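Local coordinates for protein beta-galacturonidase (Eisenbergiella tayi, PDB 6NCW) that belongs to glycoside hydrolase family 2 and acts as a beta-galacturonidase, hydrolysing beta-linked galacturonic acid, with possible beta-glucuronidase activity, at residues F5-R11 with A244-R250; E149-I155 with E171-L177. All coordinates share one frame. Residue numbers count along the deposited sequence, not the author numbering.

In the fold
Along the chain the order is 5-11, 149-155, 171-177, 244-250, so both segments of contact 2 fall between the two of contact 1. The centres lie about 12 Å apart, and the contacts touch: Leu152 N probably donates to Asp245 OD2 (2.7 Å). Arg11 NH2 probably donates to Leu152 O (3.0 Å), and Ile247 CG2 packs 3.6 Å from Ile155 CG2. Contact 2 lies in the three-stranded sheet of the immunoglobulin-like domain; strand 245-251 of contact 1 belongs to its other sheet. Contact 1 adds the lead-in to strand 12-15 of the N-terminal beta domain, so contact 1, with the Arg11-Leu152 bond, joins that domain to the sandwich, whose hairpin contact 2 builds, well away from the galacturonate-binding residues.

Contact 1: residues F5-R11 with A244-R250; sequences FETHKIR and ADDIIDR
Segment 5-11, which has no regular secondary structure, runs antiparallel along strand 245-250, with CA separations of 4.4 Å for Thr7-Ile248 and 5.5 Å for Arg11-Asp245. One main-chain hydrogen bond joins them, Ile248 N to Thr7 O at 2.9 Å; side chains do the rest. Asp246, chi1 p (65°), swings its carboxylate under the turn at residues 9-11, where Lys9 and Ile10 have helical-region psi values (-33° and -54°). Three successive amides therefore converge on Asp246: Lys9 N to Asp246 OD2 (2.8 Å), Ile10 N to Asp246 OD2 (2.9 Å) and Arg11 N to Asp246 OD1 (3.1 Å). His8, chi1 m, also donates ND1 to Asp246 OD1 at 3.3 Å. Arg11 takes a t, t, m course that brings its guanidinium edge onto Asp245 (chi1 t) as a bidentate salt bridge, NE to OD1 and NH2 to OD2, both 2.9 Å; NH1 pairs with Glu145, and Asp245 OD2 also accepts Leu152 N. Ile248 (m, t) points at the loop, its CD1 4.0 Å from Lys9 CG, while Ile10 (m, t) lays CG2 3.8 Å from Asp245 CA. At the other end Phe5, chi1 p and chi2 96°, presents a ring face to Arg250, whose CG stands 4.0 Å from the centroid and 7° off the normal, a CH-pi contact; Arg250 NH1 continues to Glu325 of the TIM barrel. Ala244 and Asp245 both face Leu237, forming a classic beta bulge. A turn whose three successive amides are bound by one aspartate carboxylate, against an edge strand, here marks the junction of the N-terminal beta domain with the immunoglobulin-like sandwich of a family 2 glycoside hydrolase.

Contact 2: residues E149-I155 with E171-L177; sequences EAYLSWI and EICVRNL
Strands 150-155 and 171-176 pair antiparallel, their axes 4.6 Å apart at closest approach and 147° between directions. Leu177 N donates to Glu149 O (2.8 Å). Tyr151 and Arg175 form a hydrogen-bonded pair, Tyr151 N to Arg175 O at 3.1 Å and Arg175 N to Tyr151 O at 3.0 Å, flanked by the non-hydrogen-bonded pairs Ala150-Asn176 and Leu152-Val174. The register then slips by one: Ser153, with helical-region phi/psi of -77°/-40°, makes a beta bulge in which Cys173 O accepts Ser153 N (2.9 Å) while Cys173 N donates to Trp154 O (3.0 Å). Ile155-Ile172 resumes the pairing. The segments belong to a beta hairpin in one sheet of the immunoglobulin-like sandwich, and several backbone groups facing away from this pairing have partners too: strand 207-216 and its approach bond Ile172, Val174 and Asn176, while Leu152 N goes to Asp245 OD2 and Leu152 O receives Arg11 NH2. Toward the sandwich interior, Leu152 CD2 meets Val174 CG2 at 3.7 Å and Ile155 CD1 meets Ile172 CD1 at 3.6 Å, with Leu152, Ile155 and Ile172 packing on Ala235 of strand 227-238. On the opposite face Trp154 (chi1 p, chi2 -101°) lies over Cys173 (chi1 t), whose CB is 3.5 Å from the five-membered ring centroid, a CH-pi contact; Cys173 SG, 4.3 Å from that centroid, adds an oblique sulfur-aromatic one. A water accepts from Arg175 NH1 (3.3 Å) and is hydrogen-bonded to Ser153 OG (3.3 Å). Asn176, chi1 t, turns its amide to the chain beyond, OD1 accepting Ser178 N and ND2 donating to Gly180 O.

Contact 1: residues F5-R11 with A244-R250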
loop_
_atom_site.group_PDB
_atom_site.type_symbol
_atom_site.label_atom_id
_atom_site.label_comp_id
_atom_site.label_asym_id
_atom_site.label_seq_id
_atom_site.Cartn_x
_atom_site.Cartn_y
_atom_site.Cartn_z
ATOM N N PHE A 5 24.294 -21.250 -24.411
ATOM C CA PHE A 5 25.137 -21.632 -25.530
ATOM C C PHE A 5 24.511 -22.869 -26.165
ATOM O O PHE A 5 23.624 -23.495 -25.579
ATOM C CB PHE A 5 26.567 -21.899 -25.051
ATOM C CG PHE A 5 26.652 -23.020 -24.056
ATOM C CD1 PHE A 5 26.976 -24.306 -24.467
ATOM C CD2 PHE A 5 26.358 -22.798 -22.718
ATOM C CE1 PHE A 5 27.021 -25.349 -23.558
ATOM C CE2 PHE A 5 26.407 -23.834 -21.798
ATOM C CZ PHE A 5 26.741 -25.113 -22.220
ATOM N N GLU A 6 24.948 -23.221 -27.378
ATOM C CA GLU A 6 24.421 -24.418 -28.032
ATOM C C GLU A 6 25.185 -25.645 -27.554
ATOM O O GLU A 6 26.419 -25.685 -27.598
ATOM C CB GLU A 6 24.489 -24.304 -29.556
ATOM C CG GLU A 6 23.550 -23.240 -30.146
ATOM C CD GLU A 6 22.056 -23.490 -29.860
ATOM O OE1 GLU A 6 21.458 -24.419 -30.452
ATOM O OE2 GLU A 6 21.469 -22.740 -29.042
ATOM N N THR A 7 24.449 -26.636 -27.074
ATOM C CA THR A 7 25.056 -27.859 -26.579
ATOM C C THR A 7 25.205 -28.927 -27.655
ATOM O O THR A 7 25.677 -30.024 -27.343
ATOM C CB THR A 7 24.231 -28.424 -25.422
ATOM O OG1 THR A 7 22.890 -28.641 -25.865
ATOM C CG2 THR A 7 24.232 -27.448 -24.251
ATOM N N HIS A 8 24.790 -28.646 -28.891
ATOM C CA HIS A 8 24.876 -29.613 -29.987
ATOM C C HIS A 8 24.981 -28.872 -31.307
ATOM O O HIS A 8 24.195 -27.962 -31.567
ATOM C CB HIS A 8 23.653 -30.532 -30.039
ATOM C CG HIS A 8 23.528 -31.444 -28.866
ATOM N ND1 HIS A 8 24.399 -32.487 -28.639
ATOM C CD2 HIS A 8 22.636 -31.465 -27.844
ATOM C CE1 HIS A 8 24.047 -33.116 -27.527
ATOM N NE2 HIS A 8 22.978 -32.519 -27.029
ATOM N N LYS A 9 25.947 -29.265 -32.134
ATOM C CA LYS A 9 25.949 -28.909 -33.549
ATOM C C LYS A 9 25.675 -30.101 -34.451
ATOM O O LYS A 9 25.020 -29.939 -35.480
ATOM C CB LYS A 9 27.284 -28.270 -33.964
ATOM C CG LYS A 9 27.616 -26.900 -33.324
ATOM C CD LYS A 9 26.356 -26.021 -33.062
ATOM C CE LYS A 9 26.686 -24.514 -32.959
ATOM N NZ LYS A 9 28.051 -24.281 -32.388
ATOM N N ILE A 10 26.113 -31.301 -34.066
ATOM C CA ILE A 10 25.876 -32.484 -34.889
ATOM C C ILE A 10 24.504 -33.082 -34.606
ATOM O O ILE A 10 23.706 -33.294 -35.524
ATOM C CB ILE A 10 26.999 -33.524 -34.683
ATOM C CG1 ILE A 10 28.311 -33.033 -35.297
ATOM C CG2 ILE A 10 26.613 -34.859 -35.297
ATOM C CD1 ILE A 10 29.481 -33.932 -35.009
ATOM N N ARG A 11 24.209 -33.382 -33.346
ATOM C CA ARG A 11 22.938 -34.017 -33.027
ATOM C C ARG A 11 21.773 -33.132 -33.467
ATOM O O ARG A 11 21.828 -31.906 -33.338
ATOM C CB ARG A 11 22.850 -34.311 -31.528
ATOM C CG ARG A 11 21.618 -35.112 -31.106
ATOM C CD ARG A 11 21.566 -35.270 -29.585
ATOM N NE ARG A 11 22.826 -35.788 -29.063
ATOM C CZ ARG A 11 23.032 -36.135 -27.796
ATOM N NH1 ARG A 11 22.060 -36.013 -26.897
ATOM N NH2 ARG A 11 24.217 -36.600 -27.425
ATOM N N ALA A 244 29.366 -38.445 -36.003
ATOM C CA ALA A 244 28.052 -39.065 -35.916
ATOM C C ALA A 244 27.207 -38.527 -34.720
ATOM O O ALA A 244 25.971 -38.502 -34.793
ATOM C CB ALA A 244 28.201 -40.574 -35.840
ATOM N N ASP A 245 27.856 -38.098 -33.633
ATOM C CA ASP A 245 27.139 -37.458 -32.528
ATOM C C ASP A 245 28.102 -36.551 -31.775
ATOM O O ASP A 245 29.318 -36.760 -31.799
ATOM C CB ASP A 245 26.514 -38.488 -31.574
ATOM C CG ASP A 245 25.648 -37.839 -30.486
ATOM O OD1 ASP A 245 24.785 -37.000 -30.836
ATOM O OD2 ASP A 245 25.837 -38.162 -29.284
ATOM N N ASP A 246 27.547 -35.545 -31.093
ATOM C CA ASP A 246 28.364 -34.671 -30.260
ATOM C C ASP A 246 27.661 -34.335 -28.948
ATOM O O ASP A 246 26.470 -34.603 -28.748
ATOM C CB ASP A 246 28.764 -33.374 -30.993
ATOM C CG ASP A 246 27.581 -32.466 -31.329
ATOM O OD1 ASP A 246 26.387 -32.852 -31.191
ATOM O OD2 ASP A 246 27.864 -31.326 -31.757
ATOM N N ILE A 247 28.447 -33.760 -28.041
ATOM C CA ILE A 247 27.949 -33.028 -26.883
ATOM C C ILE A 247 28.908 -31.872 -26.653
ATOM O O ILE A 247 30.127 -32.021 -26.813
ATOM C CB ILE A 247 27.822 -33.926 -25.632
ATOM C CG1 ILE A 247 27.032 -33.211 -24.538
ATOM C CG2 ILE A 247 29.195 -34.335 -25.113
ATOM C CD1 ILE A 247 26.472 -34.141 -23.508
ATOM N N ILE A 248 28.356 -30.699 -26.349
ATOM C CA ILE A 248 29.140 -29.504 -26.063
ATOM C C ILE A 248 28.729 -28.986 -24.686
ATOM O O ILE A 248 27.533 -28.883 -24.393
ATOM C CB ILE A 248 28.935 -28.423 -27.138
ATOM C CG1 ILE A 248 29.162 -29.011 -28.543
ATOM C CG2 ILE A 248 29.874 -27.274 -26.910
ATOM C CD1 ILE A 248 28.796 -28.056 -29.683
ATOM N N ASP A 249 29.716 -28.671 -23.842
ATOM C CA ASP A 249 29.455 -28.103 -22.524
ATOM C C ASP A 249 30.380 -26.911 -22.301
ATOM O O ASP A 249 31.091 -26.507 -23.225
ATOM C CB ASP A 249 29.630 -29.170 -21.436
ATOM C CG ASP A 249 28.606 -29.024 -20.296
ATOM O OD1 ASP A 249 28.424 -27.887 -19.787
ATOM O OD2 ASP A 249 27.988 -30.044 -19.918
ATOM N N ARG A 250 30.373 -26.324 -21.107
ATOM C CA ARG A 250 31.280 -25.223 -20.785
ATOM C C ARG A 250 31.996 -25.486 -19.473
ATOM O O ARG A 250 31.403 -26.005 -18.525
ATOM C CB ARG A 250 30.557 -23.888 -20.680
ATOM C CG ARG A 250 30.438 -23.152 -21.980
ATOM C CD ARG A 250 30.150 -21.690 -21.763
ATOM N NE ARG A 250 29.106 -21.514 -20.756
ATOM C CZ ARG A 250 28.341 -20.433 -20.652
ATOM N NH1 ARG A 250 28.480 -19.422 -21.502
ATOM N NH2 ARG A 250 27.433 -20.366 -19.698
#

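Contact 2: residues E149-I155 with E171-L177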
loop_
_atom_site.group_PDB
_atom_site.type_symbol
_atom_site.label_atom_id
_atom_site.label_comp_id
_atom_site.label_asym_id
_atom_site.label_seq_id
_atom_site.Cartn_x
_atom_site.Cartn_y
_atom_site.Cartn_z
ATOM N N GLU A 149 22.505 -44.701 -33.729
ATOM C CA GLU A 149 22.707 -45.960 -33.027
ATOM C C GLU A 149 23.284 -45.775 -31.632
ATOM O O GLU A 149 23.088 -46.648 -30.781
ATOM C CB GLU A 149 23.622 -46.879 -33.848
ATOM C CG GLU A 149 22.970 -47.399 -35.118
ATOM C CD GLU A 149 21.766 -48.284 -34.822
ATOM O OE1 GLU A 149 21.958 -49.514 -34.687
ATOM O OE2 GLU A 149 20.634 -47.750 -34.709
ATOM N N ALA A 150 23.973 -44.661 -31.379
ATOM C CA ALA A 150 24.583 -44.397 -30.079
ATOM C C ALA A 150 24.765 -42.894 -29.908
ATOM O O ALA A 150 24.845 -42.149 -30.889
ATOM C CB ALA A 150 25.927 -45.116 -29.936
ATOM N N TYR A 151 24.849 -42.456 -28.647
ATOM C CA TYR A 151 24.930 -41.028 -28.360
ATOM C C TYR A 151 25.701 -40.770 -27.069
ATOM O O TYR A 151 25.849 -41.646 -26.213
ATOM C CB TYR A 151 23.534 -40.398 -28.267
ATOM C CG TYR A 151 22.726 -40.807 -27.052
ATOM C CD1 TYR A 151 22.660 -39.986 -25.918
ATOM C CD2 TYR A 151 22.011 -41.997 -27.043
ATOM C CE1 TYR A 151 21.914 -40.354 -24.804
ATOM C CE2 TYR A 151 21.263 -42.373 -25.939
ATOM C CZ TYR A 151 21.217 -41.547 -24.825
ATOM O OH TYR A 151 20.468 -41.933 -23.740
ATOM N N LEU A 152 26.176 -39.535 -26.945
ATOM C CA LEU A 152 26.912 -39.083 -25.770
ATOM C C LEU A 152 25.922 -38.649 -24.687
ATOM O O LEU A 152 25.210 -37.653 -24.845
ATOM C CB LEU A 152 27.852 -37.949 -26.163
ATOM C CG LEU A 152 28.895 -38.426 -27.183
ATOM C CD1 LEU A 152 29.868 -37.337 -27.593
ATOM C CD2 LEU A 152 29.647 -39.615 -26.607
ATOM N N SER A 153 25.890 -39.393 -23.580
ATOM C CA SER A 153 24.959 -39.123 -22.490
ATOM C C SER A 153 25.399 -37.935 -21.621
ATOM O O SER A 153 24.562 -37.123 -21.215
ATOM C CB SER A 153 24.794 -40.389 -21.655
ATOM O OG SER A 153 24.243 -40.089 -20.390
ATOM N N TRP A 154 26.692 -37.810 -21.325
ATOM C CA TRP A 154 27.237 -36.650 -20.619
ATOM C C TRP A 154 28.757 -36.656 -20.754
ATOM O O TRP A 154 29.357 -37.666 -21.134
ATOM C CB TRP A 154 26.835 -36.621 -19.129
ATOM C CG TRP A 154 27.082 -37.902 -18.314
ATOM C CD1 TRP A 154 26.151 -38.842 -17.977
ATOM C CD2 TRP A 154 28.326 -38.352 -17.731
ATOM N NE1 TRP A 154 26.728 -39.847 -17.243
ATOM C CE2 TRP A 154 28.059 -39.567 -17.067
ATOM C CE3 TRP A 154 29.638 -37.851 -17.721
ATOM C CZ2 TRP A 154 29.052 -40.288 -16.389
ATOM C CZ3 TRP A 154 30.624 -38.568 -17.040
ATOM C CH2 TRP A 154 30.324 -39.777 -16.390
ATOM N N ILE A 155 29.362 -35.501 -20.467
ATOM C CA ILE A 155 30.805 -35.332 -20.338
ATOM C C ILE A 155 31.085 -34.518 -19.066
ATOM O O ILE A 155 30.415 -33.513 -18.814
ATOM C CB ILE A 155 31.400 -34.644 -21.586
ATOM C CG1 ILE A 155 32.890 -34.351 -21.400
ATOM C CG2 ILE A 155 30.641 -33.369 -21.924
ATOM C CD1 ILE A 155 33.588 -33.987 -22.698
ATOM N N GLU A 171 35.851 -37.081 -18.686
ATOM C CA GLU A 171 35.208 -38.380 -18.594
ATOM C C GLU A 171 33.910 -38.278 -19.369
ATOM O O GLU A 171 33.164 -37.305 -19.212
ATOM C CB GLU A 171 34.957 -38.788 -17.140
ATOM C CG GLU A 171 34.349 -40.175 -16.965
ATOM C CD GLU A 171 34.089 -40.535 -15.495
ATOM O OE1 GLU A 171 33.297 -41.471 -15.241
ATOM O OE2 GLU A 171 34.679 -39.888 -14.598
ATOM N N ILE A 172 33.665 -39.248 -20.237
ATOM C CA ILE A 172 32.530 -39.206 -21.140
ATOM C C ILE A 172 31.768 -40.504 -21.011
ATOM O O ILE A 172 32.371 -41.577 -20.918
ATOM C CB ILE A 172 32.976 -38.987 -22.597
ATOM C CG1 ILE A 172 33.909 -37.793 -22.655
ATOM C CG2 ILE A 172 31.780 -38.744 -23.487
ATOM C CD1 ILE A 172 34.083 -37.282 -24.014
ATOM N N CYS A 173 30.445 -40.406 -21.022
ATOM C CA CYS A 173 29.562 -41.554 -20.934
ATOM C C CYS A 173 28.854 -41.735 -22.272
ATOM O O CYS A 173 28.245 -40.791 -22.784
ATOM C CB CYS A 173 28.555 -41.346 -19.807
ATOM S SG CYS A 173 27.599 -42.770 -19.418
ATOM N N VAL A 174 28.955 -42.933 -22.852
ATOM C CA VAL A 174 28.347 -43.235 -24.144
ATOM C C VAL A 174 27.328 -44.345 -23.949
ATOM O O VAL A 174 27.582 -45.324 -23.237
ATOM C CB VAL A 174 29.394 -43.641 -25.204
ATOM C CG1 VAL A 174 28.804 -43.520 -26.608
ATOM C CG2 VAL A 174 30.640 -42.785 -25.080
ATOM N N ARG A 175 26.168 -44.185 -24.574
ATOM C CA ARG A 175 25.102 -45.173 -24.513
ATOM C C ARG A 175 24.875 -45.723 -25.914
ATOM O O ARG A 175 24.644 -44.959 -26.862
ATOM C CB ARG A 175 23.818 -44.569 -23.949
ATOM C CG ARG A 175 22.649 -45.535 -23.835
ATOM C CD ARG A 175 21.594 -44.908 -22.950
ATOM N NE ARG A 175 20.284 -45.542 -23.039
ATOM C CZ ARG A 175 19.208 -45.096 -22.385
ATOM N NH1 ARG A 175 19.302 -44.024 -21.597
ATOM N NH2 ARG A 175 18.041 -45.716 -22.509
ATOM N N ASN A 176 24.959 -47.040 -26.043
ATOM C CA ASN A 176 24.695 -47.737 -27.293
ATOM C C ASN A 176 23.248 -48.204 -27.271
ATOM O O ASN A 176 22.835 -48.903 -26.342
ATOM C CB ASN A 176 25.655 -48.917 -27.461
ATOM C CG ASN A 176 25.330 -49.776 -28.674
ATOM O OD1 ASN A 176 24.804 -49.296 -29.680
ATOM N ND2 ASN A 176 25.631 -51.058 -28.573
ATOM N N LEU A 177 22.467 -47.782 -28.260
ATOM C CA LEU A 177 21.084 -48.230 -28.378
ATOM C C LEU A 177 20.931 -49.422 -29.320
ATOM O O LEU A 177 19.822 -49.958 -29.444
ATOM C CB LEU A 177 20.189 -47.076 -28.856
ATOM C CG LEU A 177 20.221 -45.787 -28.020
ATOM C CD1 LEU A 177 19.711 -44.634 -28.845
ATOM C CD2 LEU A 177 19.400 -45.930 -26.740
HETATM O O HOH W 1 21.726 -42.205 -20.328
#